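PDB 2RA8: WGR domain-containing protein from Bacteroides fragilis, which is of unknown function, but joins a WGR domain, a module probably used for nucleic-acid binding as in related proteins, to leucine-rich repeats. Local coordinates for residues H140-F145 with L173-K178; P166-M171 with K190-L195. One frame throughout, in Å; residues are numbered along the deposited sequence.

Interaction 1: H140-F145 with L173-K178; sequences HFEGLF and LLNNLK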
loop_
_atom_site.group_PDB
_atom_site.type_symbol
_atom_site.label_atom_id
_atom_site.label_comp_id
_atom_site.label_asym_id
_atom_site.label_seq_id
_atom_site.Cartn_x
_atom_site.Cartn_y
_atom_site.Cartn_z
ATOM N N HIS A 140 -2.804 14.847 28.526
ATOM C CA HIS A 140 -4.091 14.980 27.845
ATOM C C HIS A 140 -4.425 14.001 26.728
ATOM O O HIS A 140 -5.590 13.847 26.361
ATOM C CB HIS A 140 -4.250 16.411 27.291
ATOM C CG HIS A 140 -3.407 16.705 26.086
ATOM N ND1 HIS A 140 -2.062 17.001 26.165
ATOM C CD2 HIS A 140 -3.730 16.773 24.771
ATOM C CE1 HIS A 140 -1.594 17.244 24.951
ATOM N NE2 HIS A 140 -2.587 17.113 24.086
ATOM N N PHE A 141 -3.422 13.332 26.177
ATOM C CA PHE A 141 -3.664 12.412 25.070
ATOM C C PHE A 141 -4.614 11.252 25.326
ATOM O O PHE A 141 -4.612 10.636 26.396
ATOM C CB PHE A 141 -2.327 11.897 24.541
ATOM C CG PHE A 141 -1.593 12.902 23.720
ATOM C CD1 PHE A 141 -1.982 13.161 22.414
ATOM C CD2 PHE A 141 -0.528 13.612 24.252
ATOM C CE1 PHE A 141 -1.321 14.107 21.653
ATOM C CE2 PHE A 141 0.140 14.563 23.489
ATOM C CZ PHE A 141 -0.259 14.809 22.194
ATOM N N GLU A 142 -5.443 10.964 24.326
ATOM C CA GLU A 142 -6.421 9.891 24.412
ATOM C C GLU A 142 -6.061 8.733 23.518
ATOM O O GLU A 142 -6.629 7.650 23.633
ATOM C CB GLU A 142 -7.806 10.422 24.027
ATOM C CG GLU A 142 -8.181 11.687 24.800
ATOM C CD GLU A 142 -9.587 12.153 24.533
ATOM O OE1 GLU A 142 -10.110 11.852 23.437
ATOM O OE2 GLU A 142 -10.159 12.831 25.411
ATOM N N GLY A 143 -5.118 8.957 22.611
ATOM C CA GLY A 143 -4.704 7.895 21.718
ATOM C C GLY A 143 -3.211 7.937 21.478
ATOM O O GLY A 143 -2.640 9.006 21.309
ATOM N N LEU A 144 -2.579 6.767 21.464
ATOM C CA LEU A 144 -1.146 6.657 21.241
ATOM C C LEU A 144 -0.818 5.510 20.311
ATOM O O LEU A 144 -1.202 4.367 20.559
ATOM C CB LEU A 144 -0.412 6.433 22.573
ATOM C CG LEU A 144 1.079 6.056 22.479
ATOM C CD1 LEU A 144 1.856 7.187 21.804
ATOM C CD2 LEU A 144 1.634 5.776 23.871
ATOM N N PHE A 145 -0.110 5.816 19.227
ATOM C CA PHE A 145 0.317 4.801 18.265
ATOM C C PHE A 145 1.807 4.884 18.348
ATOM O O PHE A 145 2.418 5.778 17.773
ATOM C CB PHE A 145 -0.167 5.150 16.841
ATOM C CG PHE A 145 0.245 4.156 15.773
ATOM C CD1 PHE A 145 0.916 2.975 16.085
ATOM C CD2 PHE A 145 -0.043 4.422 14.441
ATOM C CE1 PHE A 145 1.293 2.078 15.072
ATOM C CE2 PHE A 145 0.330 3.529 13.424
ATOM C CZ PHE A 145 0.997 2.359 13.743
ATOM N N LEU A 173 -5.214 9.495 30.500
ATOM C CA LEU A 173 -6.436 9.670 29.714
ATOM C C LEU A 173 -6.483 8.836 28.446
ATOM O O LEU A 173 -7.481 8.854 27.722
ATOM C CB LEU A 173 -6.633 11.158 29.373
ATOM C CG LEU A 173 -7.624 11.993 30.216
ATOM C CD1 LEU A 173 -7.605 11.567 31.673
ATOM C CD2 LEU A 173 -7.280 13.479 30.072
ATOM N N LEU A 174 -5.417 8.086 28.179
ATOM C CA LEU A 174 -5.361 7.230 26.991
ATOM C C LEU A 174 -6.437 6.176 26.997
ATOM O O LEU A 174 -6.657 5.517 28.018
ATOM C CB LEU A 174 -4.021 6.497 26.903
ATOM C CG LEU A 174 -2.804 7.205 26.322
ATOM C CD1 LEU A 174 -1.663 6.200 26.202
ATOM C CD2 LEU A 174 -3.148 7.789 24.957
ATOM N N ASN A 175 -7.122 6.008 25.869
ATOM C CA ASN A 175 -8.141 4.973 25.764
ATOM C C ASN A 175 -7.903 4.094 24.558
ATOM O O ASN A 175 -8.501 3.030 24.439
ATOM C CB ASN A 175 -9.566 5.564 25.712
ATOM C CG ASN A 175 -9.791 6.482 24.523
ATOM O OD1 ASN A 175 -9.497 6.130 23.379
ATOM N ND2 ASN A 175 -10.337 7.665 24.791
ATOM N N ASN A 176 -7.000 4.520 23.676
ATOM C CA ASN A 176 -6.670 3.769 22.459
ATOM C C ASN A 176 -5.160 3.620 22.348
ATOM O O ASN A 176 -4.446 4.591 22.118
ATOM C CB ASN A 176 -7.230 4.512 21.242
ATOM C CG ASN A 176 -7.066 3.738 19.946
ATOM O OD1 ASN A 176 -7.598 4.131 18.910
ATOM N ND2 ASN A 176 -6.325 2.641 19.996
ATOM N N LEU A 177 -4.666 2.395 22.512
ATOM C CA LEU A 177 -3.229 2.126 22.475
ATOM C C LEU A 177 -2.886 1.167 21.370
ATOM O O LEU A 177 -3.459 0.078 21.269
ATOM C CB LEU A 177 -2.774 1.508 23.796
ATOM C CG LEU A 177 -1.424 1.823 24.437
ATOM C CD1 LEU A 177 -1.102 0.667 25.349
ATOM C CD2 LEU A 177 -0.314 2.019 23.430
ATOM N N LYS A 178 -1.930 1.569 20.546
ATOM C CA LYS A 178 -1.486 0.763 19.424
ATOM C C LYS A 178 0.018 0.825 19.432
ATOM O O LYS A 178 0.599 1.914 19.474
ATOM C CB LYS A 178 -2.041 1.354 18.137
ATOM C CG LYS A 178 -1.744 0.590 16.866
ATOM C CD LYS A 178 -2.527 1.243 15.735
ATOM C CE LYS A 178 -2.250 0.615 14.393
ATOM N NZ LYS A 178 -3.083 1.311 13.370
#
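Glu142 O is gripped by two consecutive backbone amides, those of Asn175 and Asn176. The Asn175 N to Glu142 O bond is the shorter at 2.8 Å and almost straight (178° at the hydrogen), although its donor stands tilted out of the carbonyl plane; the Asn176 N to Glu142 O bond, 3.2 Å, lies in that plane. From this fork the chains run on as neighbouring parallel strands, 143-145 beside 176-178. Leu144 then bonds both ways: its N reaches Asn176 O at 2.9 Å, and its O receives Lys178 N.

On the face carrying Phe145 and Lys178, both side chains leave with CG anti to the backbone N. The extended lysine chain crosses the phenyl ring obliquely: Lys178 CD sits over the ring centre, 3.9 Å from the Phe145 centroid, in a CH-pi contact, and Lys178 NZ makes a cation-pi contact 4.4 Å from the same centroid. On the other face Leu174 CD1 packs on Leu144 CB at 3.8 Å, while Leu174 CD2 presses against the peptide at Gly143 N, 3.3 Å away. Leu168 of helix 165-169 touches Leu174 and Leu177 there.

In the chain, helix 165-169 comes between the two strands, completing a beta-alpha-beta unit of the parallel leucine-rich-repeat sheet. The chemistry implies a division of labour: backbone hydrogen bonds fix the parallel register, leucines pack the helix-facing side, and a lysine chain shields an aromatic face on the other.

Interaction 2: P166-M171 with K190-L195; sequences PVLDAM and KPRPNL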
loop_
_atom_site.group_PDB
_atom_site.type_symbol
_atom_site.label_atom_id
_atom_site.label_comp_id
_atom_site.label_asym_id
_atom_site.label_seq_id
_atom_site.Cartn_x
_atom_site.Cartn_y
_atom_site.Cartn_z
ATOM N N PRO A 166 6.065 3.236 32.034
ATOM C CA PRO A 166 6.121 4.601 32.570
ATOM C C PRO A 166 5.465 5.618 31.665
ATOM O O PRO A 166 4.946 6.637 32.131
ATOM C CB PRO A 166 7.618 4.852 32.727
ATOM C CG PRO A 166 8.151 3.485 33.020
ATOM C CD PRO A 166 7.413 2.641 32.001
ATOM N N VAL A 167 5.494 5.349 30.362
ATOM C CA VAL A 167 4.886 6.239 29.380
ATOM C C VAL A 167 3.387 6.147 29.493
ATOM O O VAL A 167 2.695 7.163 29.457
ATOM C CB VAL A 167 5.328 5.874 27.940
ATOM C CG1 VAL A 167 4.533 6.678 26.923
ATOM C CG2 VAL A 167 6.817 6.160 27.778
ATOM N N LEU A 168 2.873 4.931 29.643
ATOM C CA LEU A 168 1.441 4.747 29.787
ATOM C C LEU A 168 0.978 5.373 31.097
ATOM O O LEU A 168 -0.141 5.878 31.185
ATOM C CB LEU A 168 1.081 3.252 29.754
ATOM C CG LEU A 168 1.490 2.501 28.466
ATOM C CD1 LEU A 168 1.072 1.048 28.580
ATOM C CD2 LEU A 168 0.845 3.142 27.237
ATOM N N ASP A 169 1.838 5.358 32.117
ATOM C CA ASP A 169 1.476 5.949 33.409
ATOM C C ASP A 169 1.374 7.457 33.322
ATOM O O ASP A 169 0.611 8.069 34.066
ATOM C CB ASP A 169 2.497 5.581 34.501
ATOM C CG ASP A 169 2.504 4.089 34.829
ATOM O OD1 ASP A 169 1.550 3.375 34.446
ATOM O OD2 ASP A 169 3.469 3.635 35.484
ATOM N N ALA A 170 2.148 8.059 32.419
ATOM C CA ALA A 170 2.137 9.512 32.210
ATOM C C ALA A 170 0.962 9.972 31.331
ATOM O O ALA A 170 0.743 11.169 31.144
ATOM C CB ALA A 170 3.473 9.961 31.577
HETATM N N MSE A 171 0.197 9.024 30.799
HETATM C CA MSE A 171 -0.952 9.349 29.961
HETATM C C MSE A 171 -2.160 8.654 30.509
HETATM O O MSE A 171 -2.649 7.683 29.941
HETATM C CB MSE A 171 -0.689 8.895 28.521
HETATM C CG MSE A 171 0.493 9.607 27.913
HETATM SE SE MSE A 171 0.664 9.257 25.985
HETATM C CE MSE A 171 2.572 9.321 25.837
ATOM N N LYS A 190 -0.185 -3.476 35.662
ATOM C CA LYS A 190 -0.884 -2.525 36.511
ATOM C C LYS A 190 -2.315 -2.408 36.099
ATOM O O LYS A 190 -2.703 -2.829 35.003
ATOM C CB LYS A 190 -0.226 -1.141 36.405
ATOM C CG LYS A 190 1.248 -1.124 36.790
ATOM C CD LYS A 190 1.932 0.186 36.413
ATOM C CE LYS A 190 3.374 0.190 36.921
ATOM N NZ LYS A 190 4.168 1.368 36.476
ATOM N N PRO A 191 -3.159 -1.876 36.991
ATOM C CA PRO A 191 -4.545 -1.763 36.552
ATOM C C PRO A 191 -4.623 -0.569 35.632
ATOM O O PRO A 191 -4.059 0.488 35.925
ATOM C CB PRO A 191 -5.312 -1.579 37.861
ATOM C CG PRO A 191 -4.297 -0.970 38.787
ATOM C CD PRO A 191 -3.037 -1.705 38.450
ATOM N N ARG A 192 -5.279 -0.740 34.491
ATOM C CA ARG A 192 -5.424 0.351 33.537
ATOM C C ARG A 192 -6.828 0.411 33.041
ATOM O O ARG A 192 -7.120 0.065 31.896
ATOM C CB ARG A 192 -4.466 0.172 32.360
ATOM C CG ARG A 192 -3.007 0.230 32.761
ATOM C CD ARG A 192 -2.132 0.191 31.530
ATOM N NE ARG A 192 -0.737 -0.063 31.852
ATOM C CZ ARG A 192 0.057 0.787 32.486
ATOM N NH1 ARG A 192 1.319 0.453 32.725
ATOM N NH2 ARG A 192 -0.406 1.971 32.874
ATOM N N PRO A 193 -7.748 0.850 33.908
ATOM C CA PRO A 193 -9.147 0.942 33.512
ATOM C C PRO A 193 -9.395 1.987 32.445
ATOM O O PRO A 193 -10.485 2.057 31.874
ATOM C CB PRO A 193 -9.854 1.262 34.835
ATOM C CG PRO A 193 -8.825 2.077 35.570
ATOM C CD PRO A 193 -7.562 1.289 35.305
ATOM N N ASN A 194 -8.386 2.805 32.162
ATOM C CA ASN A 194 -8.540 3.844 31.144
ATOM C C ASN A 194 -8.544 3.301 29.734
ATOM O O ASN A 194 -9.220 3.849 28.859
ATOM C CB ASN A 194 -7.433 4.915 31.279
ATOM C CG ASN A 194 -6.024 4.336 31.164
ATOM O OD1 ASN A 194 -5.247 4.725 30.284
ATOM N ND2 ASN A 194 -5.687 3.419 32.058
ATOM N N LEU A 195 -7.812 2.212 29.503
ATOM C CA LEU A 195 -7.715 1.613 28.156
ATOM C C LEU A 195 -8.964 0.942 27.620
ATOM O O LEU A 195 -9.547 0.068 28.271
ATOM C CB LEU A 195 -6.564 0.589 28.109
ATOM C CG LEU A 195 -5.102 1.041 28.028
ATOM C CD1 LEU A 195 -4.753 1.904 29.216
ATOM C CD2 LEU A 195 -4.189 -0.187 28.006
#
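The Arg192 guanidinium lies between Leu168 CB on one face and Lys190 CB on the other, both offset toward its rim, with Asp169 OD1 in plane at its edge. The leucine is the nearer cover: Leu168 CB is 3.7 Å from Arg192 NH2, and the two side chains cross at about a right angle. At the edge, Arg192 NH2 donates to Asp169 OD1 at 2.9 Å with an angle of 164° at the hydrogen, whereas the bond from Arg192 NH1 to the same oxygen is weak. Both nitrogens turn to the single oxygen OD1, so this is not a two-oxygen bridge; the carboxylate and guanidinium planes are also turned 36° apart.

The second carboxylate oxygen goes to the other cation. Lys190, extended beyond CG, brings NZ to the syn lone pair of Asp169 OD2 at 2.6 Å. One aspartate thus joins two positive side chains, which would be expected to favour its ionised form. Ser165 OG also bonds Lys190 NZ, and Ile187 O accepts from Arg192 NH1.

The network ties the short helix 165-169 to the loop between strands 176-180 and 197-201. Val167 and Met171 (selenomethionine) touch helix 125-132, while Lys190 and Arg192 share backbone bonds with Asp217, just beyond helix 207-215.

The two interactions, with centres about 9 Å apart, meet at helix 165-169, which lies in the chain between the strands paired in interaction 1 and supplies the aspartate of interaction 2. Leu168 joins them directly: its CD2 lies 3.7 Å from Leu177 CD1, while the same residue also takes part in interaction 2. Each contact is partly buried, but interaction 1 is nearer the centre of the chain and buries more than twice the surface, 562 against 244 Å². Their chemistry follows their place. Within the sheet, main-chain hydrogen bonds are joined by leucine packing on one face and a lysine-phenyl contact on the other; between helix and loop, where backbones stay far apart, long charged side chains span the distance.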